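Local coordinates for geranyltranstransferase (PDB 4WK5), which probably acts as a magnesium-dependent prenyltransferase of the FPP/GGPP synthase family, building isoprenoid chains from allylic and homoallylic diphosphates, at residues 29-34 with 74-79; 146-151 with 190-195; 41-46 with 115-120; 263-268 with 285-290; 197-200 with 204-207. All blocks are in the same frame, centred on the assembly; numbering follows the deposited sequence.

Contact 1. Residues 29-34 with 74-79; sequences ERRIEE and EEERLV
A salt bridge laid over an apolar methyl joins helix 23-36 to the first turn of helix 75-96 in a partly buried contact, its centre about 17 Å from the centre of the chain. Arg31 does the reaching. Its CG stands anti to the backbone N (chi1 176°), which sends the chain across the gap, and bends at the next two torsions then bring the guanidinium round to lie over Val79. There CG1 of Val79 approaches one face of the group, 3.8 Å from Arg31 CZ. At the edge of the same guanidinium sits the carboxylate of Glu76, its plane only 21° from that of the arginine. Arg31 NH2 gives a fairly straight bond to Glu76 OE2 of 2.8 Å, directed at the syn lone pair and close to the guanidinium plane, while the second one, from Arg31 NH2 to Glu76 OE1 at 3.0 Å, is weak. The strongest polar partner of Arg31 is Asp80, just past the segment, which takes NH1 in a salt bridge; the shared arginine probably offsets the repulsion between the neighbouring carboxylates of Glu76 and Asp80. Within the alpha-helical isoprenoid synthase fold, the contact joins the N-terminal helix to the long helix 75-96, and Ile32 continues the seam by packing on Val83 and Leu87. A long ion pair from Arg31 NE to Glu34 OE1, at 3.9 Å, extends the network back along helix 23-36.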
# COMPACT_ATOMS: atom_id res chain seq x y z
N GLU A 29 18.99 3.79 -10.66
CA GLU A 29 18.65 5.21 -10.51
C GLU A 29 17.87 5.74 -11.70
O GLU A 29 16.94 6.54 -11.54
CB GLU A 29 19.91 6.05 -10.29
CG GLU A 29 20.72 5.64 -9.05
CD GLU A 29 20.06 6.05 -7.74
OE1 GLU A 29 19.00 6.72 -7.75
OE2 GLU A 29 20.61 5.69 -6.68
N ARG A 30 18.28 5.32 -12.89
CA ARG A 30 17.61 5.71 -14.13
C ARG A 30 16.16 5.27 -14.14
O ARG A 30 15.25 6.06 -14.43
CB ARG A 30 18.35 5.12 -15.33
CG ARG A 30 17.67 5.33 -16.67
CD ARG A 30 17.59 6.79 -17.04
NE ARG A 30 17.23 6.97 -18.45
CZ ARG A 30 16.55 8.01 -18.93
NH1 ARG A 30 16.14 8.97 -18.11
NH2 ARG A 30 16.28 8.08 -20.22
N ARG A 31 15.93 4.00 -13.83
CA ARG A 31 14.57 3.49 -13.89
C ARG A 31 13.70 4.10 -12.78
O ARG A 31 12.55 4.46 -13.03
CB ARG A 31 14.55 1.96 -13.79
CG ARG A 31 13.13 1.40 -13.75
CD ARG A 31 12.37 1.66 -15.05
NE ARG A 31 12.86 0.82 -16.13
CZ ARG A 31 12.45 -0.43 -16.35
NH1 ARG A 31 11.54 -0.98 -15.56
NH2 ARG A 31 12.96 -1.13 -17.36
N ILE A 32 14.24 4.23 -11.57
CA ILE A 32 13.39 4.69 -10.49
C ILE A 32 13.02 6.18 -10.70
O ILE A 32 11.91 6.59 -10.36
CB ILE A 32 14.02 4.43 -9.08
CG1 ILE A 32 12.93 4.43 -8.00
CG2 ILE A 32 15.17 5.39 -8.77
CD1 ILE A 32 13.42 4.02 -6.62
N GLU A 33 13.92 6.98 -11.27
CA GLU A 33 13.57 8.38 -11.51
C GLU A 33 12.53 8.52 -12.62
O GLU A 33 11.73 9.46 -12.61
CB GLU A 33 14.81 9.20 -11.85
CG GLU A 33 15.74 9.45 -10.67
CD GLU A 33 15.09 10.22 -9.51
OE1 GLU A 33 13.97 10.74 -9.64
OE2 GLU A 33 15.75 10.34 -8.45
N GLU A 34 12.55 7.60 -13.58
CA GLU A 34 11.52 7.59 -14.62
C GLU A 34 10.13 7.38 -14.01
O GLU A 34 9.15 8.04 -14.40
CB GLU A 34 11.79 6.50 -15.66
CG GLU A 34 12.90 6.83 -16.62
CD GLU A 34 13.22 5.68 -17.56
OE1 GLU A 34 12.74 4.55 -17.32
OE2 GLU A 34 13.95 5.92 -18.55
N GLU A 74 16.52 -12.92 -16.83
CA GLU A 74 16.35 -11.83 -17.78
C GLU A 74 16.34 -10.48 -17.08
O GLU A 74 15.60 -10.29 -16.12
CB GLU A 74 15.05 -12.01 -18.58
CG GLU A 74 13.85 -12.57 -17.79
CD GLU A 74 13.96 -14.06 -17.42
OE1 GLU A 74 14.99 -14.69 -17.72
OE2 GLU A 74 13.00 -14.57 -16.80
N GLU A 75 17.15 -9.54 -17.58
CA GLU A 75 17.36 -8.26 -16.92
C GLU A 75 16.09 -7.43 -16.69
O GLU A 75 15.93 -6.83 -15.63
CB GLU A 75 18.37 -7.44 -17.72
CG GLU A 75 18.84 -6.15 -17.05
CD GLU A 75 19.79 -6.39 -15.89
OE1 GLU A 75 19.97 -7.56 -15.48
OE2 GLU A 75 20.37 -5.40 -15.40
N GLU A 76 15.19 -7.40 -17.67
CA GLU A 76 14.06 -6.47 -17.65
C GLU A 76 13.09 -6.71 -16.49
O GLU A 76 12.75 -5.77 -15.76
CB GLU A 76 13.30 -6.52 -18.98
CG GLU A 76 12.10 -5.59 -19.05
CD GLU A 76 12.42 -4.16 -18.61
OE1 GLU A 76 13.50 -3.64 -18.96
OE2 GLU A 76 11.58 -3.55 -17.92
N ARG A 77 12.65 -7.95 -16.34
CA ARG A 77 11.77 -8.32 -15.24
C ARG A 77 12.49 -8.16 -13.90
O ARG A 77 11.87 -7.84 -12.89
CB ARG A 77 11.27 -9.76 -15.40
CG ARG A 77 10.26 -9.95 -16.52
CD ARG A 77 9.59 -11.32 -16.43
NE ARG A 77 8.16 -11.25 -16.75
CZ ARG A 77 7.61 -11.80 -17.82
NH1 ARG A 77 6.30 -11.69 -18.03
NH2 ARG A 77 8.36 -12.46 -18.69
N LEU A 78 13.80 -8.38 -13.92
CA LEU A 78 14.61 -8.23 -12.72
C LEU A 78 14.63 -6.75 -12.29
O LEU A 78 14.50 -6.43 -11.10
CB LEU A 78 16.03 -8.75 -12.97
CG LEU A 78 16.92 -9.28 -11.86
CD1 LEU A 78 16.27 -10.46 -11.14
CD2 LEU A 78 18.27 -9.68 -12.45
N VAL A 79 14.80 -5.86 -13.26
CA VAL A 79 14.84 -4.43 -12.97
C VAL A 79 13.53 -3.96 -12.34
O VAL A 79 13.54 -3.20 -11.37
CB VAL A 79 15.14 -3.60 -14.25
CG1 VAL A 79 14.87 -2.12 -14.01
CG2 VAL A 79 16.57 -3.85 -14.71

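Contact 2. Residues 146-151 with 190-195; sequences FEEFSE and FAFCFS
Glu148 slides past Phe192 where helices 143-166 and 175-201 run antiparallel, their local axes 10.5 Å apart at an angle of 167°. At its base, Glu148 CB lies 4.1 Å from Phe192 CE1. CG, anti to the backbone N (chi1 -173°), comes in at the edge of the ring, in its plane, 3.7 Å from Phe192 CD1. The bend at the following torsion turns the carboxylate nearly coplanar with the phenyl and carries it on toward Ser195. A water closes that last gap: it donates one hydrogen to Glu148 OE2 at 2.7 Å and the other to Ser195 OG at 2.9 Å. The serine hydroxyl in turn donates to Ala191 O, one turn back on its own helix, from above the carbonyl plane. Glu148 OE2 has a stronger partner in Lys209 of helix 206-229, a salt bridge that brings a third helix to this spot. While Glu148 holds the rim of the phenyl, Phe149 takes its face. The edge of Phe149 points at the face of Phe192 in a T-shaped pair, planes at 62°, with Phe149 CD1 3.6 Å from Phe192 CZ. Phe134 of helix 119-138 meets Phe149 edge-to-face as well, continuing the aromatic packing between the helices of the fold. Apolar rings thus fill the buried side, and the carboxylate, with a lysine and a water beside it, is likely to stay ionised.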
# COMPACT_ATOMS: atom_id res chain seq x y z
N PHE A 146 3.35 -11.80 -7.06
CA PHE A 146 2.38 -10.85 -6.51
C PHE A 146 2.10 -11.20 -5.07
O PHE A 146 2.17 -10.37 -4.16
CB PHE A 146 1.05 -10.86 -7.28
CG PHE A 146 1.19 -10.66 -8.76
CD1 PHE A 146 2.34 -10.13 -9.32
CD2 PHE A 146 0.13 -10.99 -9.60
CE1 PHE A 146 2.44 -9.94 -10.68
CE2 PHE A 146 0.23 -10.81 -10.96
CZ PHE A 146 1.39 -10.29 -11.50
N GLU A 147 1.75 -12.47 -4.88
CA GLU A 147 1.38 -12.99 -3.57
C GLU A 147 2.55 -12.86 -2.58
O GLU A 147 2.38 -12.39 -1.44
CB GLU A 147 0.94 -14.45 -3.70
CG GLU A 147 0.12 -14.98 -2.55
CD GLU A 147 -0.46 -16.36 -2.84
OE1 GLU A 147 -0.88 -16.60 -4.00
OE2 GLU A 147 -0.48 -17.20 -1.92
N GLU A 148 3.74 -13.25 -3.03
CA GLU A 148 4.92 -13.19 -2.17
C GLU A 148 5.25 -11.76 -1.77
O GLU A 148 5.57 -11.49 -0.61
CB GLU A 148 6.12 -13.83 -2.87
CG GLU A 148 7.35 -13.97 -2.01
CD GLU A 148 7.24 -15.11 -1.01
OE1 GLU A 148 6.32 -15.94 -1.14
OE2 GLU A 148 8.08 -15.17 -0.08
N PHE A 149 5.17 -10.84 -2.73
CA PHE A 149 5.40 -9.44 -2.43
C PHE A 149 4.37 -8.89 -1.43
O PHE A 149 4.74 -8.18 -0.48
CB PHE A 149 5.37 -8.59 -3.71
CG PHE A 149 5.75 -7.15 -3.48
CD1 PHE A 149 7.07 -6.81 -3.24
CD2 PHE A 149 4.79 -6.15 -3.47
CE1 PHE A 149 7.45 -5.49 -3.02
CE2 PHE A 149 5.16 -4.82 -3.26
CZ PHE A 149 6.50 -4.49 -3.03
N SER A 150 3.10 -9.23 -1.63
CA SER A 150 2.06 -8.70 -0.75
C SER A 150 2.23 -9.24 0.67
O SER A 150 2.03 -8.51 1.64
CB SER A 150 0.67 -9.06 -1.31
OG SER A 150 0.45 -8.40 -2.56
N GLU A 151 2.58 -10.52 0.79
CA GLU A 151 2.83 -11.12 2.11
C GLU A 151 4.03 -10.45 2.78
O GLU A 151 4.01 -10.18 3.98
CB GLU A 151 3.06 -12.63 1.97
CG GLU A 151 1.81 -13.40 1.56
CD GLU A 151 2.09 -14.86 1.24
OE1 GLU A 151 3.24 -15.31 1.41
OE2 GLU A 151 1.14 -15.55 0.82
N PHE A 190 14.58 -8.36 2.77
CA PHE A 190 15.80 -8.98 2.22
C PHE A 190 15.52 -10.41 1.76
O PHE A 190 16.06 -10.85 0.76
CB PHE A 190 16.94 -8.96 3.24
CG PHE A 190 17.67 -7.63 3.29
CD1 PHE A 190 18.53 -7.26 2.27
CD2 PHE A 190 17.49 -6.77 4.36
CE1 PHE A 190 19.20 -6.03 2.31
CE2 PHE A 190 18.14 -5.55 4.42
CZ PHE A 190 19.01 -5.18 3.39
N ALA A 191 14.66 -11.13 2.47
CA ALA A 191 14.31 -12.48 2.04
C ALA A 191 13.66 -12.43 0.65
O ALA A 191 13.89 -13.29 -0.21
CB ALA A 191 13.38 -13.14 3.05
N PHE A 192 12.83 -11.40 0.44
CA PHE A 192 12.17 -11.24 -0.85
C PHE A 192 13.19 -10.92 -1.94
O PHE A 192 13.03 -11.37 -3.08
CB PHE A 192 11.09 -10.15 -0.78
CG PHE A 192 10.35 -9.96 -2.07
CD1 PHE A 192 9.31 -10.81 -2.42
CD2 PHE A 192 10.70 -8.93 -2.94
CE1 PHE A 192 8.62 -10.63 -3.62
CE2 PHE A 192 10.01 -8.75 -4.14
CZ PHE A 192 8.98 -9.60 -4.47
N CYS A 193 14.24 -10.17 -1.60
CA CYS A 193 15.28 -9.86 -2.58
C CYS A 193 15.96 -11.12 -3.10
O CYS A 193 16.36 -11.16 -4.25
CB CYS A 193 16.35 -8.93 -2.01
SG CYS A 193 15.75 -7.27 -1.67
N PHE A 194 16.09 -12.14 -2.25
CA PHE A 194 16.59 -13.45 -2.67
C PHE A 194 15.52 -14.31 -3.35
O PHE A 194 15.78 -14.96 -4.36
CB PHE A 194 17.15 -14.21 -1.46
CG PHE A 194 18.53 -13.77 -1.05
CD1 PHE A 194 19.65 -14.34 -1.65
CD2 PHE A 194 18.71 -12.83 -0.06
CE1 PHE A 194 20.92 -13.94 -1.27
CE2 PHE A 194 19.98 -12.44 0.33
CZ PHE A 194 21.09 -12.99 -0.28
N SER A 195 14.31 -14.32 -2.78
CA SER A 195 13.21 -15.15 -3.28
C SER A 195 12.76 -14.79 -4.69
O SER A 195 12.53 -15.66 -5.54
CB SER A 195 11.99 -15.04 -2.34
OG SER A 195 12.27 -15.55 -1.06
O HOH W 1 10.39 -13.85 0.31

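Contact 3. Residues 41-46 with 115-120; sequences NLLTES and RAYGEG
Tyr117 lays its ring against the first turn of helix 43-53, a surface contact to which this residue alone contributes from 115-120. Its hydroxyl comes close to carbon: Tyr117 OH is 3.1 Å from Ser46 CB, while Ser46 OG stays 4.2 Å from Tyr117 OH, too far for a bond. On the ring itself, Leu43 O approaches Tyr117 CE2 obliquely at 3.6 Å, and the CD2 methyl of Leu43 touches the ring edge, in plane, 3.8 Å from Tyr117 CE2. Ala47 and Tyr50 of the same helix extend the packing. Tyr117 ends helix 113-117, and Gly118, with a positive phi of 96°, turns the chain straight into helix 119-138. Across the contact, Glu45, three residues after the N-cap Leu42, turns back and accepts from Leu42 N on OE1 at 3.0 Å. Its carboxylate also takes Phe40 N on OE1 and His39 N on OE2, gathering the chain before the helix. Further out, Glu165 of the second subunit accepts bonds from Leu43 N and Thr44 OG1, bringing the dimer interface to this helix end. The charge of Glu165 and the helix N terminus would plausibly favour each other, whereas the contact with Tyr117 itself rests on van der Waals packing.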
# COMPACT_ATOMS: atom_id res chain seq x y z
N ASN A 41 1.37 17.21 -12.24
CA ASN A 41 1.67 18.52 -11.66
C ASN A 41 1.16 18.58 -10.22
O ASN A 41 0.49 19.55 -9.84
CB ASN A 41 1.02 19.65 -12.48
CG ASN A 41 1.43 19.64 -13.95
OD1 ASN A 41 2.53 20.05 -14.31
ND2 ASN A 41 0.52 19.17 -14.80
N LEU A 42 1.43 17.54 -9.44
CA LEU A 42 1.06 17.58 -8.03
C LEU A 42 2.26 17.73 -7.14
O LEU A 42 3.32 17.16 -7.42
CB LEU A 42 0.31 16.29 -7.63
CG LEU A 42 -1.02 16.12 -8.37
CD1 LEU A 42 -1.55 14.70 -8.17
CD2 LEU A 42 -2.02 17.16 -7.88
N LEU A 43 2.09 18.49 -6.05
CA LEU A 43 3.14 18.57 -5.04
C LEU A 43 3.47 17.20 -4.50
O LEU A 43 4.62 16.90 -4.18
CB LEU A 43 2.72 19.49 -3.89
CG LEU A 43 2.93 20.99 -4.03
CD1 LEU A 43 2.25 21.71 -2.87
CD2 LEU A 43 4.42 21.31 -4.09
N THR A 44 2.45 16.36 -4.38
CA THR A 44 2.64 15.04 -3.81
C THR A 44 3.55 14.22 -4.70
O THR A 44 4.35 13.41 -4.21
CB THR A 44 1.28 14.33 -3.59
OG1 THR A 44 0.48 15.11 -2.69
CG2 THR A 44 1.48 12.95 -3.01
N GLU A 45 3.44 14.42 -6.01
CA GLU A 45 4.35 13.77 -6.94
C GLU A 45 5.76 14.29 -6.78
O GLU A 45 6.70 13.51 -6.81
CB GLU A 45 3.90 13.96 -8.39
CG GLU A 45 2.62 13.21 -8.74
CD GLU A 45 2.19 13.55 -10.15
OE1 GLU A 45 1.85 14.73 -10.38
OE2 GLU A 45 2.25 12.65 -11.03
N SER A 46 5.92 15.60 -6.62
CA SER A 46 7.24 16.17 -6.37
C SER A 46 7.86 15.62 -5.08
O SER A 46 9.08 15.43 -5.00
CB SER A 46 7.18 17.70 -6.31
OG SER A 46 7.09 18.23 -7.61
N ARG A 115 9.34 17.43 6.45
CA ARG A 115 9.92 18.74 6.70
C ARG A 115 9.92 19.53 5.39
O ARG A 115 9.67 20.74 5.38
CB ARG A 115 11.34 18.62 7.28
CG ARG A 115 11.37 18.19 8.74
CD ARG A 115 10.89 19.32 9.65
NE ARG A 115 11.93 20.35 9.76
CZ ARG A 115 11.78 21.52 10.37
NH1 ARG A 115 10.62 21.84 10.92
NH2 ARG A 115 12.79 22.38 10.41
N ALA A 116 10.17 18.84 4.28
CA ALA A 116 10.23 19.51 2.98
C ALA A 116 8.86 19.91 2.46
O ALA A 116 8.73 20.96 1.84
CB ALA A 116 10.94 18.61 1.96
N TYR A 117 7.84 19.08 2.73
CA TYR A 117 6.50 19.21 2.13
C TYR A 117 5.32 19.28 3.11
O TYR A 117 4.17 19.51 2.69
CB TYR A 117 6.25 18.03 1.18
CG TYR A 117 6.95 18.20 -0.14
CD1 TYR A 117 8.24 17.69 -0.34
CD2 TYR A 117 6.33 18.87 -1.17
CE1 TYR A 117 8.88 17.87 -1.57
CE2 TYR A 117 6.94 19.04 -2.37
CZ TYR A 117 8.20 18.56 -2.57
OH TYR A 117 8.75 18.77 -3.81
N GLY A 118 5.56 19.04 4.39
CA GLY A 118 4.47 18.98 5.35
C GLY A 118 4.05 17.54 5.58
O GLY A 118 4.26 16.70 4.71
N GLU A 119 3.46 17.27 6.74
CA GLU A 119 3.06 15.90 7.09
C GLU A 119 2.00 15.30 6.18
O GLU A 119 2.06 14.11 5.88
CB GLU A 119 2.54 15.83 8.53
CG GLU A 119 3.59 16.13 9.56
CD GLU A 119 3.04 16.07 10.97
OE1 GLU A 119 2.52 15.00 11.35
OE2 GLU A 119 3.13 17.10 11.67
N GLY A 120 1.01 16.11 5.78
CA GLY A 120 -0.08 15.61 4.95
C GLY A 120 0.41 15.14 3.59
O GLY A 120 0.13 14.01 3.15

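Contact 4. Residues 263-268 with 285-290; sequences KYYEEV and RNLKKM
Tyr265 on helix 248-274 and Lys288 on helix 278-289 account for most of the buried surface here, with Leu287 adding a smaller share. The phenol reaches across between the helices, and the aliphatic part of Lys288 slides over its face in the reverse direction. Lys288 CB meets Tyr265 CE2 at 3.6 Å, CG hangs above the ring in a CH-pi contact, 4.1 Å from the Tyr265 centroid and 18° off the normal, and Lys288 CD lies 3.6 Å from Tyr265 CD2. The lysine can follow the ring because it is extended through its first three torsions (chi1 -167°). It bends only at the last, taking the ammonium away from the contact, and NZ remains 6.9 Å from Glu266 OE1. The two helices follow each other through a short link and pack together at the C-terminal end of the modelled chain, against the rest of the fold: Phe215 of helix 206-229 meets the Tyr265 ring at about 50° and Tyr222 of that helix touches Lys288. At the tip of the tyrosine, Leu287 crosses at roughly a right angle, its CD2 methyl 3.6 Å from Tyr265 OH. The hydroxyl is hydrogen-bonded to Leu284 O, a carbonyl just before the segment, so the buried phenol has a polar partner on the helix it packs against. Lys288 N also stands close, 3.5 Å from Tyr265 OH, without bonding to it.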
# COMPACT_ATOMS: atom_id res chain seq x y z
N LYS A 263 27.85 -14.14 12.95
CA LYS A 263 27.55 -15.55 12.71
C LYS A 263 26.61 -15.70 11.52
O LYS A 263 26.86 -16.52 10.63
CB LYS A 263 26.93 -16.21 13.94
CG LYS A 263 26.61 -17.68 13.72
CD LYS A 263 25.94 -18.32 14.93
CE LYS A 263 24.48 -17.89 15.05
NZ LYS A 263 23.83 -18.46 16.26
N TYR A 264 25.54 -14.92 11.54
CA TYR A 264 24.56 -14.90 10.45
C TYR A 264 25.21 -14.47 9.13
O TYR A 264 24.99 -15.09 8.09
CB TYR A 264 23.41 -13.94 10.78
CG TYR A 264 22.38 -14.46 11.77
CD1 TYR A 264 22.47 -15.74 12.29
CD2 TYR A 264 21.31 -13.66 12.16
CE1 TYR A 264 21.52 -16.21 13.19
CE2 TYR A 264 20.36 -14.12 13.05
CZ TYR A 264 20.47 -15.39 13.57
OH TYR A 264 19.52 -15.84 14.46
N TYR A 265 26.01 -13.41 9.17
CA TYR A 265 26.66 -12.91 7.96
C TYR A 265 27.56 -13.98 7.36
O TYR A 265 27.56 -14.19 6.14
CB TYR A 265 27.48 -11.66 8.25
CG TYR A 265 27.50 -10.69 7.10
CD1 TYR A 265 26.59 -9.64 7.03
CD2 TYR A 265 28.42 -10.82 6.06
CE1 TYR A 265 26.60 -8.75 5.98
CE2 TYR A 265 28.43 -9.95 5.00
CZ TYR A 265 27.51 -8.91 4.96
OH TYR A 265 27.52 -8.03 3.90
N GLU A 266 28.32 -14.67 8.21
CA GLU A 266 29.24 -15.69 7.73
C GLU A 266 28.47 -16.87 7.15
O GLU A 266 28.88 -17.42 6.13
CB GLU A 266 30.18 -16.16 8.85
CG GLU A 266 31.21 -17.19 8.40
CD GLU A 266 32.12 -16.68 7.29
OE1 GLU A 266 32.35 -15.46 7.22
OE2 GLU A 266 32.59 -17.50 6.48
N GLU A 267 27.37 -17.26 7.79
CA GLU A 267 26.53 -18.33 7.26
C GLU A 267 26.01 -17.99 5.86
O GLU A 267 26.02 -18.84 4.97
CB GLU A 267 25.35 -18.61 8.20
CG GLU A 267 25.76 -19.28 9.51
CD GLU A 267 24.61 -19.44 10.49
OE1 GLU A 267 23.51 -18.93 10.21
OE2 GLU A 267 24.82 -20.07 11.55
N VAL A 268 25.58 -16.75 5.67
CA VAL A 268 25.06 -16.32 4.38
C VAL A 268 26.15 -16.33 3.32
O VAL A 268 25.96 -16.87 2.23
CB VAL A 268 24.41 -14.93 4.48
CG1 VAL A 268 24.09 -14.38 3.10
CG2 VAL A 268 23.16 -15.01 5.34
N ARG A 285 30.31 -9.51 0.43
CA ARG A 285 31.61 -9.55 1.08
C ARG A 285 32.19 -8.14 1.19
O ARG A 285 32.68 -7.74 2.24
CB ARG A 285 32.58 -10.45 0.32
CG ARG A 285 33.87 -10.76 1.06
CD ARG A 285 34.85 -11.48 0.16
NE ARG A 285 34.93 -10.82 -1.14
CZ ARG A 285 35.66 -11.26 -2.16
NH1 ARG A 285 36.38 -12.37 -2.04
NH2 ARG A 285 35.66 -10.60 -3.31
N ASN A 286 32.12 -7.38 0.10
CA ASN A 286 32.63 -6.01 0.11
C ASN A 286 31.74 -5.08 0.92
O ASN A 286 32.18 -4.04 1.40
CB ASN A 286 32.78 -5.48 -1.32
CG ASN A 286 33.83 -6.22 -2.11
OD1 ASN A 286 33.60 -6.63 -3.25
ND2 ASN A 286 35.01 -6.41 -1.51
N LEU A 287 30.48 -5.48 1.09
CA LEU A 287 29.53 -4.70 1.87
C LEU A 287 29.84 -4.77 3.37
O LEU A 287 29.62 -3.80 4.09
CB LEU A 287 28.10 -5.19 1.59
CG LEU A 287 26.87 -4.40 2.04
CD1 LEU A 287 25.68 -4.86 1.23
CD2 LEU A 287 26.57 -4.57 3.52
N LYS A 288 30.34 -5.91 3.84
CA LYS A 288 30.60 -6.08 5.27
C LYS A 288 31.70 -5.14 5.78
O LYS A 288 31.68 -4.73 6.94
CB LYS A 288 30.98 -7.52 5.60
CG LYS A 288 30.95 -7.81 7.10
CD LYS A 288 31.30 -9.25 7.44
CE LYS A 288 31.44 -9.44 8.94
NZ LYS A 288 32.73 -8.90 9.45
N LYS A 289 32.65 -4.81 4.91
CA LYS A 289 33.66 -3.82 5.26
C LYS A 289 32.98 -2.49 5.59
O LYS A 289 33.29 -1.85 6.59
CB LYS A 289 34.67 -3.63 4.12
N MET A 290 32.02 -2.12 4.75
CA MET A 290 31.23 -0.91 4.96
C MET A 290 30.08 -1.17 5.93
O MET A 290 30.24 -1.06 7.14
CB MET A 290 30.69 -0.39 3.63
CG MET A 290 31.75 -0.25 2.54
SD MET A 290 31.04 -0.14 0.89
CE MET A 290 32.38 0.66 0.01

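Contact 5. Residues 197-200 with 204-207; sequences PFLL and DHTF
Phe198 and Leu199, neighbours on the last turn of helix 175-201, lean on His205 and on the peptide before it. The first of these side chains sets its base against the histidine, with Phe198 CB 3.8 Å from His205 CB, while its ring extends past the backbone until Phe198 CD2 is 3.5 Å from Asp204 O, which meets the ring obliquely. Leu199 crosses His205 at a slant: both Leu199 CG and Leu199 CD2 lie 3.8 Å from His205 CD2, and the CD2 branch of the leucine rests against the CD2 side of the imidazole. A first torsion of 74° puts His205 CG between the backbone N and the carbonyl carbon, which turns the ring toward Leu199. Asp204 turns its carboxylate the other way, to the start of the next helix, where Asp204 OD2 receives weak bonds from Thr206 N at 3.4 Å and Thr206 OG1 at 3.2 Å. Outside the pair, Val67 of helix 59-70 backs Phe198, and Lys144 of helix 143-166 touches Leu199. With three residues between the segments and His205 at the N-cap of helix 206-229, this is the short turn that joins helix 175-201 to helix 206-229, two successive helices of the isoprenoid synthase fold.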
# COMPACT_ATOMS: atom_id res chain seq x y z
N PRO A 197 14.08 -13.33 -7.47
CA PRO A 197 14.73 -13.81 -8.71
C PRO A 197 14.55 -15.31 -8.91
O PRO A 197 14.41 -15.76 -10.05
CB PRO A 197 16.21 -13.48 -8.49
CG PRO A 197 16.23 -12.43 -7.45
CD PRO A 197 15.05 -12.71 -6.56
N PHE A 198 14.58 -16.08 -7.82
CA PHE A 198 14.41 -17.53 -7.93
C PHE A 198 13.00 -17.85 -8.44
O PHE A 198 12.81 -18.80 -9.21
CB PHE A 198 14.68 -18.22 -6.59
CG PHE A 198 16.13 -18.50 -6.33
CD1 PHE A 198 17.02 -17.47 -6.08
CD2 PHE A 198 16.62 -19.80 -6.35
CE1 PHE A 198 18.36 -17.72 -5.85
CE2 PHE A 198 17.95 -20.06 -6.12
CZ PHE A 198 18.83 -19.02 -5.87
N LEU A 199 12.02 -17.05 -8.04
CA LEU A 199 10.66 -17.20 -8.57
C LEU A 199 10.62 -16.91 -10.07
O LEU A 199 10.00 -17.65 -10.83
CB LEU A 199 9.67 -16.28 -7.83
CG LEU A 199 9.12 -16.84 -6.51
CD1 LEU A 199 8.45 -15.75 -5.68
CD2 LEU A 199 8.16 -18.00 -6.77
N LEU A 200 11.29 -15.84 -10.48
CA LEU A 200 11.34 -15.46 -11.89
C LEU A 200 11.98 -16.54 -12.75
O LEU A 200 11.61 -16.72 -13.91
CB LEU A 200 12.10 -14.14 -12.06
CG LEU A 200 11.48 -12.92 -11.39
CD1 LEU A 200 12.28 -11.67 -11.70
CD2 LEU A 200 10.06 -12.76 -11.86
N ASP A 204 13.46 -23.37 -6.94
CA ASP A 204 12.95 -23.43 -5.57
C ASP A 204 13.63 -22.38 -4.69
O ASP A 204 14.86 -22.27 -4.69
CB ASP A 204 13.16 -24.82 -4.98
CG ASP A 204 12.47 -25.00 -3.65
OD1 ASP A 204 11.24 -25.21 -3.64
OD2 ASP A 204 13.16 -24.93 -2.60
N HIS A 205 12.84 -21.61 -3.94
CA HIS A 205 13.38 -20.47 -3.19
C HIS A 205 13.34 -20.66 -1.67
O HIS A 205 13.60 -19.72 -0.92
CB HIS A 205 12.62 -19.18 -3.58
CG HIS A 205 11.23 -19.09 -3.03
ND1 HIS A 205 10.97 -18.90 -1.68
CD2 HIS A 205 10.03 -19.14 -3.64
CE1 HIS A 205 9.67 -18.85 -1.50
NE2 HIS A 205 9.07 -18.99 -2.67
N THR A 206 13.01 -21.87 -1.23
CA THR A 206 12.91 -22.16 0.20
C THR A 206 14.22 -21.88 0.93
O THR A 206 14.24 -21.24 1.97
CB THR A 206 12.49 -23.62 0.45
OG1 THR A 206 11.26 -23.90 -0.22
CG2 THR A 206 12.32 -23.87 1.94
N PHE A 207 15.32 -22.37 0.35
CA PHE A 207 16.64 -22.21 0.94
C PHE A 207 17.03 -20.73 1.06
O PHE A 207 17.28 -20.23 2.16
CB PHE A 207 17.68 -22.95 0.10
CG PHE A 207 19.05 -23.01 0.73
CD1 PHE A 207 19.46 -24.13 1.42
CD2 PHE A 207 19.92 -21.93 0.63
CE1 PHE A 207 20.70 -24.19 1.99
CE2 PHE A 207 21.16 -21.99 1.23
CZ PHE A 207 21.56 -23.12 1.90

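From the N terminus, contact 1 brings helix 23-36 to helix 75-96, closing a loop of 39 residues. Contact 3 starts inside that loop, at 41-46, and ends beyond it, at 115-120, so these two cross; it reaches the opposite side of the chain from contacts 4 and 5. The rest follow in series. Contact 2 pairs helices 143-166 and 175-201 in a buried contact. Contact 5, whose centre lies about 10 Å from that of contact 2 and which touches it, joins helix 175-201 to helix 206-229. Contact 5 also packs on contact 1 through Leu78 and Pro197. Last, contact 4 folds the C-terminal helix back on helix 248-274. Contacts 2 and 3 both reach the second subunit.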